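PDB 2EJ5: enoyl-CoA hydratase subunit II from Geobacillus kaustophilus, which hydrates the double bond of enoyl-CoA thioesters as a crotonase-family enzyme, probably in phenylacetic acid catabolism. Local coordinates for the interface of chains A and B. Residues are numbered along the deposited sequence; one frame, centred on the assembly and turned at random. Chains: chain A/B, Enoyl-CoA hydratase subunit II.

The interface of chains A and B. Residues chain A 210, 222-223, 226, 230; chain B 79, 137-142.
A:Glu226, with CG anti to the backbone N (chi1 -180°) and its chain extended beyond, carries its carboxylate to the backbone of B:Ala140 and B:Gly141, while A:Gln230, one helical turn on and bent at chi2 (71°), turns its amide onto B:Val137 and B:Asp139. The two carboxylate oxygens of A:Glu226 take separate amides: OE2 receives B:Gly141 N on its syn lone pair at 2.7 Å, whereas B:Ala140 N meets OE1 from above the carboxylate plane in a more bent bond (121° at H). Water 1, 2.6 Å from A:Glu226 OE2, also bonds the hydroxyl of A:Tyr222 and the carbonyl of B:Pro138, and so probably helps to fix the carboxylate's rotation. The amide of A:Gln230 pairs with both backbone polar groups of B:Val137: N donates in plane to a lone pair of OE1 at 3.0 Å, nearly straight, and NE2 donates to O at 2.9 Å. A:Gln230 NE2 also donates to B:Asp139 OD2 (2.8 Å), meeting it from above the carboxylate plane. An alanine in place of A:Gln230 would probably leave B:Val137 N and O and B:Asp139 OD2 without these partners. Apolar flanks come from B:Leu79 CD1, 3.5 Å from A:Gln230 CB, and from A:Leu210 CD1 against B:Val137 CG2. Thus helix 219-235 of chain A, flanked by helix 201-216, ties B loop 137-141, which enters helix 142-150, to the neighbouring subunit in a trimer that is likely biological, as is common among crotonase-family enzymes.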
loop_
_atom_site.group_PDB
_atom_site.type_symbol
_atom_site.label_atom_id
_atom_site.label_comp_id
_atom_site.label_asym_id
_atom_site.label_seq_id
_atom_site.Cartn_x
_atom_site.Cartn_y
_atom_site.Cartn_z
ATOM N N LEU A 210 -1.315 17.315 0.227
ATOM C CA LEU A 210 -1.577 16.459 1.357
ATOM C C LEU A 210 -1.201 15.007 1.109
ATOM O O LEU A 210 -0.838 14.310 2.041
ATOM C CB LEU A 210 -3.047 16.567 1.804
ATOM C CG LEU A 210 -3.455 17.849 2.538
ATOM C CD1 LEU A 210 -4.953 17.778 2.854
ATOM C CD2 LEU A 210 -2.639 18.016 3.823
ATOM N N TYR A 222 0.698 15.186 10.331
ATOM C CA TYR A 222 -0.229 15.180 9.196
ATOM C C TYR A 222 -1.503 16.016 9.466
ATOM O O TYR A 222 -1.918 16.821 8.636
ATOM C CB TYR A 222 -0.631 13.755 8.786
ATOM C CG TYR A 222 -1.565 13.859 7.630
ATOM C CD1 TYR A 222 -1.064 14.069 6.343
ATOM C CD2 TYR A 222 -2.958 13.841 7.828
ATOM C CE1 TYR A 222 -1.932 14.234 5.257
ATOM C CE2 TYR A 222 -3.830 14.018 6.742
ATOM C CZ TYR A 222 -3.302 14.221 5.481
ATOM O OH TYR A 222 -4.124 14.414 4.424
ATOM N N LEU A 223 -2.133 15.794 10.607
ATOM C CA LEU A 223 -3.347 16.550 10.953
ATOM C C LEU A 223 -3.102 18.082 10.999
ATOM O O LEU A 223 -4.002 18.852 10.692
ATOM C CB LEU A 223 -3.923 16.111 12.312
ATOM C CG LEU A 223 -4.330 14.629 12.445
ATOM C CD1 LEU A 223 -4.947 14.244 13.800
ATOM C CD2 LEU A 223 -5.323 14.347 11.325
ATOM N N GLU A 226 -2.985 19.120 7.375
ATOM C CA GLU A 226 -4.331 19.076 6.825
ATOM C C GLU A 226 -5.156 20.316 7.172
ATOM O O GLU A 226 -5.886 20.865 6.319
ATOM C CB GLU A 226 -5.014 17.838 7.379
ATOM C CG GLU A 226 -6.429 17.639 6.905
ATOM C CD GLU A 226 -7.085 16.510 7.725
ATOM O OE1 GLU A 226 -7.741 16.838 8.722
ATOM O OE2 GLU A 226 -6.906 15.319 7.366
ATOM N N GLN A 230 -6.925 23.164 4.636
ATOM C CA GLN A 230 -8.357 23.372 4.639
ATOM C C GLN A 230 -8.685 24.826 4.940
ATOM O O GLN A 230 -9.695 25.291 4.467
ATOM C CB GLN A 230 -9.061 22.481 5.663
ATOM C CG GLN A 230 -10.572 22.329 5.424
ATOM C CD GLN A 230 -10.860 21.486 4.202
ATOM O OE1 GLN A 230 -10.491 21.839 3.046
ATOM N NE2 GLN A 230 -11.487 20.341 4.438
ATOM N N LEU B 79 -10.997 22.160 12.307
ATOM C CA LEU B 79 -10.239 20.903 12.356
ATOM C C LEU B 79 -9.355 20.715 13.593
ATOM O O LEU B 79 -9.439 19.667 14.261
ATOM C CB LEU B 79 -9.436 20.691 11.064
ATOM C CG LEU B 79 -10.309 20.254 9.886
ATOM C CD1 LEU B 79 -9.605 20.519 8.557
ATOM C CD2 LEU B 79 -10.745 18.762 10.019
ATOM N N VAL B 137 -10.881 19.943 0.765
ATOM C CA VAL B 137 -10.017 18.773 0.688
ATOM C C VAL B 137 -10.564 17.715 1.665
ATOM O O VAL B 137 -11.203 18.068 2.659
ATOM C CB VAL B 137 -8.530 19.116 1.055
ATOM C CG1 VAL B 137 -7.975 20.259 0.168
ATOM C CG2 VAL B 137 -8.408 19.518 2.490
ATOM N N PRO B 138 -10.351 16.412 1.366
ATOM C CA PRO B 138 -10.722 15.430 2.376
ATOM C C PRO B 138 -9.925 15.648 3.651
ATOM O O PRO B 138 -8.724 15.853 3.577
ATOM C CB PRO B 138 -10.384 14.087 1.711
ATOM C CG PRO B 138 -10.533 14.383 0.167
ATOM C CD PRO B 138 -9.866 15.777 0.121
ATOM N N ASP B 139 -10.606 15.617 4.790
ATOM C CA ASP B 139 -9.988 15.942 6.070
ATOM C C ASP B 139 -10.347 14.995 7.246
ATOM O O ASP B 139 -10.914 13.933 7.031
ATOM C CB ASP B 139 -10.266 17.401 6.413
ATOM C CG ASP B 139 -11.756 17.675 6.673
ATOM O OD1 ASP B 139 -12.552 16.693 6.798
ATOM O OD2 ASP B 139 -12.128 18.881 6.736
ATOM N N ALA B 140 -10.038 15.402 8.481
ATOM C CA ALA B 140 -10.110 14.503 9.656
ATOM C C ALA B 140 -9.322 13.207 9.384
ATOM O O ALA B 140 -9.769 12.092 9.748
ATOM C CB ALA B 140 -11.592 14.165 9.985
ATOM N N GLY B 141 -8.176 13.330 8.716
ATOM C CA GLY B 141 -7.281 12.177 8.572
ATOM C C GLY B 141 -7.453 11.383 7.291
ATOM O O GLY B 141 -6.690 10.450 7.061
ATOM N N HIS B 142 -8.405 11.793 6.442
ATOM C CA HIS B 142 -8.859 11.043 5.294
ATOM C C HIS B 142 -7.694 10.571 4.416
ATOM O O HIS B 142 -7.587 9.410 4.129
ATOM C CB HIS B 142 -9.774 11.918 4.436
ATOM C CG HIS B 142 -10.734 11.154 3.583
ATOM N ND1 HIS B 142 -10.409 10.668 2.333
ATOM C CD2 HIS B 142 -12.042 10.865 3.768
ATOM C CE1 HIS B 142 -11.461 10.072 1.802
ATOM N NE2 HIS B 142 -12.471 10.199 2.644
HETATM O O HOH W 1 -6.736 14.450 4.869
#